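Local coordinates for phospholyase (Arthrobacter aurescens, PDB 5G4I), which probably acts as a pyridoxal-phosphate-dependent phospholyase, releasing phosphate from phosphoethanolamine, although it belongs to the class III aminotransferase family, at residues Q133-T138 and G245-S250; G139-D144 and A200-L205; A155-G160 and A169-L174; R175-S180 and Q228-Y233. All blocks are in the same frame, centred on the assembly; numbering follows the deposited sequence. Where two conformers were deposited one is given.

Contact 1: Q133-T138 and G245-S250; sequences QHTGNT and GGLVIS
T135 and G245 meet by way of a methyl group lying against a carbonyl oxygen, with CG2 of T135 only 3.3 Å from O of G245. One water lies 2.8 Å from both T135 O and G245 O and can donate to these carbonyls, linking the two helix ends, though it has more acceptors in reach than protons. The same CG2 also touches CA of G246 and CG of L247, each at 4.0 Å. The H134 side chain crosses that of L247 at about a right angle and lies beside its two methyls. Both backbones are leaving helices here. Helix 120-135, whose first residues bind the cofactor, ends at T135, and G136 takes positive phi; helix 233-243 closes in a Schellman motif at G245, just ahead of strand 247-251 in the large-domain sheet of a fold type I PLP enzyme. A side chain on G245 would run into the preceding carbonyl oxygen and point toward N137. With chi1 at 67°, OG1 of T135 sits between its own N and carbonyl carbon, where it accepts from N137 N (3.1 Å) to make an ST turn while also bonding to A131 O. An alanine here would probably leave N137 N without its acceptor and open a gap against G245 O, G246 CA and the L247 side chain. One turn earlier in the helix, A131 packs on L247.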
loop_
_atom_site.group_PDB
_atom_site.type_symbol
_atom_site.label_atom_id
_atom_site.label_comp_id
_atom_site.label_asym_id
_atom_site.label_seq_id
_atom_site.Cartn_x
_atom_site.Cartn_y
_atom_site.Cartn_z
ATOM N N GLN A 133 -1.268 -14.859 -13.643
ATOM C CA GLN A 133 -1.649 -14.574 -15.048
ATOM C C GLN A 133 -0.646 -15.148 -16.043
ATOM O O GLN A 133 -1.039 -15.693 -17.134
ATOM C CB GLN A 133 -1.745 -13.069 -15.327
ATOM C CG GLN A 133 -2.814 -12.303 -14.515
ATOM C CD GLN A 133 -3.066 -10.885 -14.996
ATOM O OE1 GLN A 133 -2.527 -10.465 -16.065
ATOM N NE2 GLN A 133 -3.849 -10.101 -14.248
ATOM N N HIS A 134 0.651 -15.114 -15.732
ATOM C CA HIS A 134 1.674 -15.622 -16.658
ATOM C C HIS A 134 1.671 -17.163 -16.760
ATOM O O HIS A 134 1.749 -17.722 -17.884
ATOM C CB HIS A 134 3.087 -15.225 -16.155
ATOM C CG HIS A 134 4.192 -15.811 -16.973
ATOM N ND1 HIS A 134 4.948 -16.904 -16.643
ATOM C CD2 HIS A 134 4.593 -15.419 -18.199
ATOM C CE1 HIS A 134 5.789 -17.184 -17.656
ATOM N NE2 HIS A 134 5.587 -16.290 -18.610
ATOM N N THR A 135 1.533 -17.855 -15.631
ATOM C CA THR A 135 1.643 -19.307 -15.552
ATOM C C THR A 135 0.350 -19.970 -15.978
ATOM O O THR A 135 0.393 -21.183 -16.420
ATOM C CB THR A 135 2.017 -19.793 -14.167
ATOM O OG1 THR A 135 0.984 -19.549 -13.196
ATOM C CG2 THR A 135 3.403 -19.267 -13.742
ATOM N N GLY A 136 -0.803 -19.297 -15.821
ATOM C CA GLY A 136 -2.099 -19.990 -16.003
ATOM C C GLY A 136 -2.437 -20.989 -14.893
ATOM O O GLY A 136 -3.421 -21.775 -15.008
ATOM N N ASN A 137 -1.652 -20.985 -13.804
ATOM C CA ASN A 137 -1.798 -21.827 -12.651
ATOM C C ASN A 137 -2.116 -20.988 -11.393
ATOM O O ASN A 137 -1.887 -19.743 -11.387
ATOM C CB ASN A 137 -0.497 -22.654 -12.375
ATOM C CG ASN A 137 -0.111 -23.625 -13.485
ATOM O OD1 ASN A 137 1.112 -23.927 -13.732
ATOM N ND2 ASN A 137 -1.096 -24.081 -14.179
ATOM N N THR A 138 -2.612 -21.610 -10.333
ATOM C CA THR A 138 -2.877 -20.893 -9.059
ATOM C C THR A 138 -2.123 -21.458 -7.864
ATOM O O THR A 138 -2.110 -20.816 -6.740
ATOM C CB THR A 138 -4.390 -20.944 -8.682
ATOM O OG1 THR A 138 -4.853 -22.348 -8.720
ATOM C CG2 THR A 138 -5.215 -20.140 -9.643
ATOM N N GLY A 245 6.024 -25.497 -14.620
ATOM C CA GLY A 245 5.482 -24.307 -15.241
ATOM C C GLY A 245 5.303 -23.095 -14.319
ATOM O O GLY A 245 4.598 -22.166 -14.681
ATOM N N GLY A 246 5.977 -23.116 -13.217
ATOM C CA GLY A 246 5.883 -22.030 -12.196
ATOM C C GLY A 246 7.113 -21.130 -12.155
ATOM O O GLY A 246 8.129 -21.338 -12.869
ATOM N N LEU A 247 7.055 -20.112 -11.271
ATOM C CA LEU A 247 8.097 -19.083 -11.079
ATOM C C LEU A 247 8.565 -19.080 -9.632
ATOM O O LEU A 247 7.873 -19.532 -8.713
ATOM C CB LEU A 247 7.557 -17.659 -11.421
ATOM C CG LEU A 247 6.915 -17.497 -12.812
ATOM C CD1 LEU A 247 6.331 -16.107 -13.023
ATOM C CD2 LEU A 247 7.929 -17.784 -13.912
ATOM N N VAL A 248 9.717 -18.473 -9.435
ATOM C CA VAL A 248 10.296 -18.275 -8.083
ATOM C C VAL A 248 10.249 -16.798 -7.691
ATOM O O VAL A 248 10.713 -15.926 -8.471
ATOM C CB VAL A 248 11.759 -18.774 -8.022
ATOM C CG1 VAL A 248 12.354 -18.459 -6.620
ATOM C CG2 VAL A 248 11.826 -20.278 -8.339
ATOM N N ILE A 249 9.676 -16.512 -6.493
ATOM C CA ILE A 249 9.635 -15.161 -5.926
ATOM C C ILE A 249 10.569 -15.167 -4.662
ATOM O O ILE A 249 10.286 -15.875 -3.690
ATOM C CB ILE A 249 8.245 -14.654 -5.482
ATOM C CG1 ILE A 249 7.194 -14.709 -6.638
ATOM C CG2 ILE A 249 8.342 -13.187 -4.944
ATOM C CD1 ILE A 249 5.769 -14.587 -6.142
ATOM N N SER A 250 11.618 -14.301 -4.672
ATOM C CA SER A 250 12.360 -14.011 -3.402
ATOM C C SER A 250 11.766 -12.787 -2.729
ATOM O O SER A 250 11.845 -11.670 -3.347
ATOM C CB SER A 250 13.857 -13.776 -3.660
ATOM O OG SER A 250 14.548 -13.590 -2.428
HETATM O O HOH W 1 2.831 -22.536 -16.844
#

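Contact 2: G139-D144 and A200-L205; sequences GVLVSD and AAIASL
L141 is the bump of this interface, and A201, I202 and L205 form the hollow that takes it. Its CB leaves the strand pointing neither at the helix nor away from it, but chi1 (-64°) sets CG beside the backbone N, and the two methyls beyond it reach the helix. One prong, CD2, enters between A201 and L205, one helical turn apart, at 3.8 Å from A201 CB and 3.9 Å from L205 CD1. The other prong, CD1, lies 4.0 Å from CG1 of I202, whose side chain it crosses at about a right angle. Helix 187-207 lies over one face of the large-domain sheet as the connection of a beta-alpha-beta crossover: it joins parallel strands 171-174 and 214-217 and passes over strand 140-143 between them. Locally the strand and helix axes approach to 9.9 Å and run at 146°, closer to antiparallel than to crossed. A second, shallower fit lies at the start of the strand. L205 CD2 rests 4.1 Å from CA of G139, and a CB on that glycine would come tight against L205 CD1, which makes the bare backbone the hollow for the leucine. V140 turns its side chain to the other face, toward V214. Around the hollow, V241 and F215 touch L141, while R172 of the edge strand touches A201 and L205 and bonds through NE to S204 OG.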
loop_
_atom_site.group_PDB
_atom_site.type_symbol
_atom_site.label_atom_id
_atom_site.label_comp_id
_atom_site.label_asym_id
_atom_site.label_seq_id
_atom_site.Cartn_x
_atom_site.Cartn_y
_atom_site.Cartn_z
ATOM N N GLY A 139 -1.468 -22.631 -7.926
ATOM C CA GLY A 139 -0.836 -23.218 -6.770
ATOM C C GLY A 139 0.346 -22.436 -6.167
ATOM O O GLY A 139 1.147 -21.871 -6.928
ATOM N N VAL A 140 0.364 -22.363 -4.819
ATOM C CA VAL A 140 1.428 -21.653 -4.092
ATOM C C VAL A 140 2.161 -22.589 -3.161
ATOM O O VAL A 140 1.543 -23.268 -2.292
ATOM C CB VAL A 140 0.833 -20.451 -3.322
ATOM C CG1 VAL A 140 1.909 -19.770 -2.435
ATOM C CG2 VAL A 140 0.184 -19.459 -4.250
ATOM N N LEU A 141 3.507 -22.625 -3.219
ATOM C CA LEU A 141 4.370 -23.286 -2.230
ATOM C C LEU A 141 4.984 -22.228 -1.309
ATOM O O LEU A 141 5.606 -21.273 -1.823
ATOM C CB LEU A 141 5.499 -24.048 -2.964
ATOM C CG LEU A 141 5.079 -25.220 -3.875
ATOM C CD1 LEU A 141 6.307 -25.742 -4.610
ATOM C CD2 LEU A 141 4.425 -26.348 -3.167
ATOM N N VAL A 142 4.765 -22.384 -0.018
ATOM C CA VAL A 142 5.325 -21.506 0.998
ATOM C C VAL A 142 5.899 -22.349 2.130
ATOM O O VAL A 142 5.581 -23.578 2.249
ATOM C CB VAL A 142 4.332 -20.511 1.642
ATOM C CG1 VAL A 142 4.082 -19.316 0.743
ATOM C CG2 VAL A 142 3.042 -21.227 2.108
ATOM N N SER A 143 6.695 -21.795 3.086
ATOM C CA SER A 143 7.044 -22.549 4.270
ATOM C C SER A 143 5.851 -22.697 5.239
ATOM O O SER A 143 4.909 -21.885 5.194
ATOM C CB SER A 143 8.197 -21.849 5.046
ATOM O OG SER A 143 7.711 -21.083 6.085
ATOM N N ASP A 144 5.942 -23.709 6.105
ATOM C CA ASP A 144 4.954 -23.952 7.156
ATOM C C ASP A 144 5.047 -23.049 8.360
ATOM O O ASP A 144 4.230 -23.227 9.280
ATOM C CB ASP A 144 4.943 -25.414 7.581
ATOM C CG ASP A 144 6.132 -25.834 8.358
ATOM O OD1 ASP A 144 7.062 -25.076 8.704
ATOM O OD2 ASP A 144 6.201 -27.117 8.559
ATOM N N ALA A 200 6.082 -34.331 -3.641
ATOM C CA ALA A 200 4.716 -34.698 -3.242
ATOM C C ALA A 200 3.752 -33.528 -3.284
ATOM O O ALA A 200 2.565 -33.591 -3.659
ATOM C CB ALA A 200 4.697 -35.420 -1.874
ATOM N N ALA A 201 4.223 -32.366 -2.766
ATOM C CA ALA A 201 3.400 -31.153 -2.730
ATOM C C ALA A 201 3.005 -30.729 -4.155
ATOM O O ALA A 201 1.833 -30.339 -4.437
ATOM C CB ALA A 201 4.205 -29.997 -2.079
ATOM N N ILE A 202 3.974 -30.737 -5.064
ATOM C CA ILE A 202 3.736 -30.385 -6.467
ATOM C C ILE A 202 2.697 -31.326 -7.142
ATOM O O ILE A 202 1.762 -30.891 -7.812
ATOM C CB ILE A 202 5.086 -30.298 -7.280
ATOM C CG1 ILE A 202 5.888 -29.064 -6.827
ATOM C CG2 ILE A 202 4.848 -30.293 -8.767
ATOM C CD1 ILE A 202 7.254 -28.954 -7.516
ATOM N N ALA A 203 2.935 -32.638 -6.921
ATOM C CA ALA A 203 2.022 -33.645 -7.505
ATOM C C ALA A 203 0.610 -33.420 -6.961
ATOM O O ALA A 203 -0.377 -33.627 -7.728
ATOM C CB ALA A 203 2.535 -35.029 -7.236
ATOM N N SER A 204 0.466 -33.093 -5.658
ATOM C CA SER A 204 -0.836 -32.914 -4.982
ATOM C C SER A 204 -1.559 -31.705 -5.590
ATOM O O SER A 204 -2.763 -31.721 -5.881
ATOM C CB SER A 204 -0.625 -32.754 -3.503
ATOM O OG SER A 204 -1.862 -32.502 -2.813
ATOM N N LEU A 205 -0.848 -30.563 -5.789
ATOM C CA LEU A 205 -1.359 -29.362 -6.454
ATOM C C LEU A 205 -1.871 -29.640 -7.855
ATOM O O LEU A 205 -2.904 -29.081 -8.289
ATOM C CB LEU A 205 -0.351 -28.185 -6.464
ATOM C CG LEU A 205 -0.121 -27.519 -5.098
ATOM C CD1 LEU A 205 1.087 -26.608 -5.179
ATOM C CD2 LEU A 205 -1.373 -26.760 -4.677
#

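Contact 3: A155-G160 and A169-L174; sequences AEITTG and AHVRAL
I157 and V171 make the apolar part of the contact, with their CG2 methyls 3.7 Å apart and their side chains crossing at about a right angle. V171 CG2 is shared: it also stands 3.6 Å from the carbonyl O of E156, and it lies over the centre of the H170 ring, 3.7 Å above the plane. Further along, T159 CG2 touches A173 CB at 4.1 Å, while T159 OG1 turns to S143 O. The polar approach is looser. The extended E156 chain brings OE1 within 3.7 Å of H170 CE1, the carboxylate and ring planes being 75° apart; the charged atoms do not touch, although a protonated imidazole would probably be favoured by a carboxylate so near. Hydrogen bonds form within each segment: T158 N to A155 O closes a type I turn, and R172 NH1 donates to A169 O (2.9 Å) and V171 O (3.0 Å). Both acceptors lie in the guanidinium plane, yet NH1 stands above each carbonyl plane. Residues 156-159, just after helix 152-155, run within 9° of the direction of 170-173, and with I157 also resting on V140 and V142 the segment covers one face at the outer border of the large-domain sheet of a fold type I PLP enzyme, with the cofactor about 9 Å from the I157 side chain.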
loop_
_atom_site.group_PDB
_atom_site.type_symbol
_atom_site.label_atom_id
_atom_site.label_comp_id
_atom_site.label_asym_id
_atom_site.label_seq_id
_atom_site.Cartn_x
_atom_site.Cartn_y
_atom_site.Cartn_z
ATOM N N ALA A 155 -3.366 -13.518 3.099
ATOM C CA ALA A 155 -3.940 -14.216 4.223
ATOM C C ALA A 155 -4.233 -15.675 3.949
ATOM O O ALA A 155 -3.951 -16.505 4.818
ATOM C CB ALA A 155 -5.247 -13.509 4.639
ATOM N N GLU A 156 -4.686 -15.959 2.724
ATOM C CA GLU A 156 -4.980 -17.347 2.332
ATOM C C GLU A 156 -3.763 -18.256 2.300
ATOM O O GLU A 156 -3.951 -19.513 2.219
ATOM C CB GLU A 156 -5.717 -17.364 0.976
ATOM C CG GLU A 156 -7.139 -16.746 1.030
ATOM C CD GLU A 156 -7.803 -16.616 -0.327
ATOM O OE1 GLU A 156 -7.158 -16.843 -1.363
ATOM O OE2 GLU A 156 -8.944 -16.116 -0.395
ATOM N N ILE A 157 -2.535 -17.689 2.259
ATOM C CA ILE A 157 -1.311 -18.524 2.207
ATOM C C ILE A 157 -0.535 -18.459 3.515
ATOM O O ILE A 157 0.521 -19.062 3.641
ATOM C CB ILE A 157 -0.414 -18.149 0.990
ATOM C CG1 ILE A 157 0.401 -16.855 1.236
ATOM C CG2 ILE A 157 -1.200 -18.083 -0.286
ATOM C CD1 ILE A 157 1.333 -16.433 0.117
ATOM N N THR A 158 -1.013 -17.669 4.529
ATOM C CA THR A 158 -0.281 -17.401 5.763
ATOM C C THR A 158 -0.264 -18.595 6.741
ATOM O O THR A 158 -1.331 -19.114 7.095
ATOM C CB THR A 158 -0.858 -16.160 6.472
ATOM O OG1 THR A 158 -0.683 -14.987 5.626
ATOM C CG2 THR A 158 -0.205 -15.882 7.778
ATOM N N THR A 159 0.955 -18.999 7.213
ATOM C CA THR A 159 1.137 -20.125 8.131
ATOM C C THR A 159 1.775 -19.700 9.472
ATOM O O THR A 159 1.662 -20.505 10.473
ATOM C CB THR A 159 1.949 -21.197 7.469
ATOM O OG1 THR A 159 3.230 -20.650 7.093
ATOM C CG2 THR A 159 1.233 -21.796 6.257
ATOM N N GLY A 160 2.427 -18.550 9.582
ATOM C CA GLY A 160 3.196 -18.167 10.755
ATOM C C GLY A 160 2.577 -17.131 11.626
ATOM O O GLY A 160 3.223 -16.644 12.607
ATOM N N ALA A 169 -7.114 -23.930 -0.446
ATOM C CA ALA A 169 -6.883 -25.257 -1.066
ATOM C C ALA A 169 -5.796 -25.262 -2.118
ATOM O O ALA A 169 -5.242 -26.345 -2.417
ATOM C CB ALA A 169 -8.192 -25.689 -1.749
ATOM N N HIS A 170 -5.447 -24.092 -2.653
ATOM C CA HIS A 170 -4.385 -23.952 -3.669
ATOM C C HIS A 170 -2.974 -23.859 -3.025
ATOM O O HIS A 170 -2.001 -23.571 -3.781
ATOM C CB HIS A 170 -4.645 -22.734 -4.572
ATOM C CG HIS A 170 -4.664 -21.419 -3.803
ATOM N ND1 HIS A 170 -5.701 -21.086 -2.918
ATOM C CD2 HIS A 170 -3.801 -20.390 -3.796
ATOM C CE1 HIS A 170 -5.406 -19.900 -2.365
ATOM N NE2 HIS A 170 -4.288 -19.451 -2.904
ATOM N N VAL A 171 -2.849 -24.068 -1.729
ATOM C CA VAL A 171 -1.559 -23.807 -1.009
ATOM C C VAL A 171 -1.050 -25.166 -0.502
ATOM O O VAL A 171 -1.831 -25.947 0.106
ATOM C CB VAL A 171 -1.753 -22.771 0.146
ATOM C CG1 VAL A 171 -0.409 -22.438 0.809
ATOM C CG2 VAL A 171 -2.486 -21.570 -0.393
ATOM N N ARG A 172 0.285 -25.369 -0.570
ATOM C CA ARG A 172 0.967 -26.406 0.180
ATOM C C ARG A 172 2.082 -25.807 1.003
ATOM O O ARG A 172 2.929 -25.079 0.412
ATOM C CB ARG A 172 1.482 -27.569 -0.724
ATOM C CG ARG A 172 0.375 -28.325 -1.493
ATOM C CD ARG A 172 -0.571 -29.139 -0.573
ATOM N NE ARG A 172 -1.562 -29.853 -1.407
ATOM C CZ ARG A 172 -2.670 -29.296 -1.849
ATOM N NH1 ARG A 172 -3.001 -28.030 -1.632
ATOM N NH2 ARG A 172 -3.464 -29.924 -2.776
ATOM N N ALA A 173 2.082 -26.105 2.329
ATOM C CA ALA A 173 3.127 -25.641 3.247
ATOM C C ALA A 173 4.255 -26.649 3.393
ATOM O O ALA A 173 4.001 -27.891 3.566
ATOM C CB ALA A 173 2.482 -25.367 4.556
ATOM N N LEU A 174 5.514 -26.220 3.269
ATOM C CA LEU A 174 6.730 -27.070 3.312
ATOM C C LEU A 174 7.444 -26.934 4.641
ATOM O O LEU A 174 7.624 -25.828 5.171
ATOM C CB LEU A 174 7.699 -26.686 2.157
ATOM C CG LEU A 174 7.174 -26.834 0.707
ATOM C CD1 LEU A 174 8.052 -26.168 -0.282
ATOM C CD2 LEU A 174 6.905 -28.279 0.370
#

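Contact 4: R175-S180 and Q228-Y233; sequences RIPDVS and QLPSGY
P177 and Y233 form the centre of the contact: CD of the proline sits over the middle of the tyrosine ring, 3.7 Å from its centroid and 11° off the ring normal, a CH-pi contact. P177 CG, also close to the ring, lies 3.7 Å from P230 CD, and I176 continues the apolar row onto L229 and the hydroxyl end of Y233. P177 O lies 3.6 Å from L229 CG, buried without a polar partner. V179 presses CG2 against the amide of the extended Q228, 3.6 Å from its CD. Outside this row come the polar ties. V179 N donates to Q228 O at 2.8 Å, almost along the C=O axis, and Q228 N returns a nearly straight bond (172°) to D178 OD1 at 3.0 Å, from above the carboxylate plane. The same OD1 takes S180 OG at 2.8 Å, on the syn side, and S180 N at 3.2 Å, closing an Asx turn. OD2 forms a salt bridge with R363 of strand 359-365 in the other sheet of the chain. An alanine at D178 would probably leave Q228 N and both S180 donors without their acceptor, and the R363 charge without its mate. Helix 187-207 backs P177 and Y233 through S194. Three donors on one oxygen and an arginine on the other would probably favour an ionised D178, through which both loops would be tied to the other sheet.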
loop_
_atom_site.group_PDB
_atom_site.type_symbol
_atom_site.label_atom_id
_atom_site.label_comp_id
_atom_site.label_asym_id
_atom_site.label_seq_id
_atom_site.Cartn_x
_atom_site.Cartn_y
_atom_site.Cartn_z
ATOM N N ARG A 175 7.958 -28.048 5.163
ATOM C CA ARG A 175 8.891 -27.975 6.306
ATOM C C ARG A 175 10.279 -27.755 5.742
ATOM O O ARG A 175 10.868 -28.631 5.078
ATOM C CB ARG A 175 8.847 -29.306 7.132
ATOM C CG ARG A 175 9.791 -29.261 8.362
ATOM C CD ARG A 175 9.446 -28.253 9.477
ATOM N NE ARG A 175 8.095 -28.442 10.002
ATOM C CZ ARG A 175 7.744 -28.789 11.228
ATOM N NH1 ARG A 175 8.650 -28.973 12.201
ATOM N NH2 ARG A 175 6.456 -28.958 11.491
ATOM N N ILE A 176 10.791 -26.506 5.878
ATOM C CA ILE A 176 12.084 -26.151 5.246
ATOM C C ILE A 176 13.220 -26.781 6.103
ATOM O O ILE A 176 13.174 -26.637 7.339
ATOM C CB ILE A 176 12.215 -24.608 5.191
ATOM C CG1 ILE A 176 11.059 -23.896 4.445
ATOM C CG2 ILE A 176 13.578 -24.147 4.649
ATOM C CD1 ILE A 176 11.027 -24.135 2.935
ATOM N N PRO A 177 14.173 -27.489 5.496
ATOM C CA PRO A 177 15.202 -28.224 6.269
ATOM C C PRO A 177 16.215 -27.263 6.962
ATOM O O PRO A 177 16.628 -26.250 6.351
ATOM C CB PRO A 177 15.884 -29.094 5.239
ATOM C CG PRO A 177 15.649 -28.413 3.941
ATOM C CD PRO A 177 14.274 -27.827 4.068
ATOM N N ASP A 178 16.603 -27.620 8.204
ATOM C CA ASP A 178 17.521 -26.844 8.996
ATOM C C ASP A 178 18.688 -27.804 9.477
ATOM O O ASP A 178 18.374 -28.763 10.163
ATOM C CB ASP A 178 16.816 -26.223 10.183
ATOM C CG ASP A 178 17.693 -25.259 11.055
ATOM O OD1 ASP A 178 18.793 -24.939 10.671
ATOM O OD2 ASP A 178 17.117 -24.874 12.118
ATOM N N VAL A 179 19.924 -27.496 9.095
ATOM C CA VAL A 179 21.105 -28.355 9.471
ATOM C C VAL A 179 21.653 -27.964 10.829
ATOM O O VAL A 179 22.587 -28.652 11.315
ATOM C CB VAL A 179 22.238 -28.321 8.408
ATOM C CG1 VAL A 179 21.726 -28.715 7.033
ATOM C CG2 VAL A 179 22.959 -27.002 8.351
ATOM N N SER A 180 21.109 -26.922 11.481
ATOM C CA SER A 180 21.592 -26.469 12.826
ATOM C C SER A 180 21.590 -27.606 13.824
ATOM O O SER A 180 20.577 -28.264 14.065
ATOM C CB SER A 180 20.733 -25.292 13.391
ATOM O OG SER A 180 20.762 -24.143 12.564
ATOM N N GLN A 228 19.282 -22.673 8.805
ATOM C CA GLN A 228 20.484 -22.825 7.982
ATOM C C GLN A 228 20.211 -24.004 7.036
ATOM O O GLN A 228 20.142 -25.172 7.497
ATOM C CB GLN A 228 21.776 -23.087 8.842
ATOM C CG GLN A 228 23.015 -23.251 7.940
ATOM C CD GLN A 228 24.320 -23.736 8.669
ATOM O OE1 GLN A 228 24.406 -23.693 9.895
ATOM N NE2 GLN A 228 25.289 -24.211 7.908
ATOM N N LEU A 229 20.078 -23.744 5.751
ATOM C CA LEU A 229 19.653 -24.808 4.838
ATOM C C LEU A 229 20.823 -25.652 4.340
ATOM O O LEU A 229 21.931 -25.108 4.125
ATOM C CB LEU A 229 18.912 -24.197 3.623
ATOM C CG LEU A 229 17.429 -23.869 3.841
ATOM C CD1 LEU A 229 17.116 -22.901 5.000
ATOM C CD2 LEU A 229 16.857 -23.301 2.548
ATOM N N PRO A 230 20.546 -26.945 4.045
ATOM C CA PRO A 230 21.573 -27.702 3.279
ATOM C C PRO A 230 21.780 -27.161 1.896
ATOM O O PRO A 230 20.821 -26.682 1.228
ATOM C CB PRO A 230 20.972 -29.167 3.230
ATOM C CG PRO A 230 19.540 -29.012 3.498
ATOM C CD PRO A 230 19.258 -27.658 4.119
ATOM N N SER A 231 23.013 -27.217 1.353
ATOM C CA SER A 231 23.299 -26.833 -0.003
ATOM C C SER A 231 22.446 -27.657 -0.989
ATOM O O SER A 231 22.414 -28.880 -0.848
ATOM C CB SER A 231 24.788 -27.079 -0.363
ATOM O OG SER A 231 25.103 -26.416 -1.565
ATOM N N GLY A 232 21.853 -27.003 -2.003
ATOM C CA GLY A 232 21.095 -27.679 -3.081
ATOM C C GLY A 232 19.577 -27.688 -2.861
ATOM O O GLY A 232 18.861 -28.087 -3.756
ATOM N N TYR A 233 19.090 -27.324 -1.667
ATOM C CA TYR A 233 17.661 -27.328 -1.422
ATOM C C TYR A 233 16.926 -26.273 -2.271
ATOM O O TYR A 233 16.025 -26.608 -3.090
ATOM C CB TYR A 233 17.290 -27.183 0.039
ATOM C CG TYR A 233 15.746 -27.151 0.286
ATOM C CD1 TYR A 233 15.005 -28.306 0.258
ATOM C CD2 TYR A 233 15.060 -25.962 0.440
ATOM C CE1 TYR A 233 13.629 -28.355 0.441
ATOM C CE2 TYR A 233 13.694 -25.954 0.671
ATOM C CZ TYR A 233 12.965 -27.159 0.647
ATOM O OH TYR A 233 11.589 -27.164 0.875
HETATM O O HOH W 2 10.644 -29.468 1.871
#

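In the fold
Contacts 1, 2 and 3 all reach the same sheet of the large domain. Contact 2 adjoins contact 1 in sequence, their centres 13 Å apart, and lies 9 Å, centre to centre, from contact 3, with which it shares neighbouring strands: V142 O lies 2.8 Å from L174 N, a probable hydrogen bond. T138 O of contact 1 packs on H170 CD2 of contact 3. Contact 4 joins contact 2 through a salt bridge, D144 OD2 to R175 NE at 2.7 Å, though its centre is 24 Å from that of contact 1. Contact 3 comes nearest the active site; the side chains of V140 and I176, in contacts 2 and 4, are each about 13 Å from the cofactor.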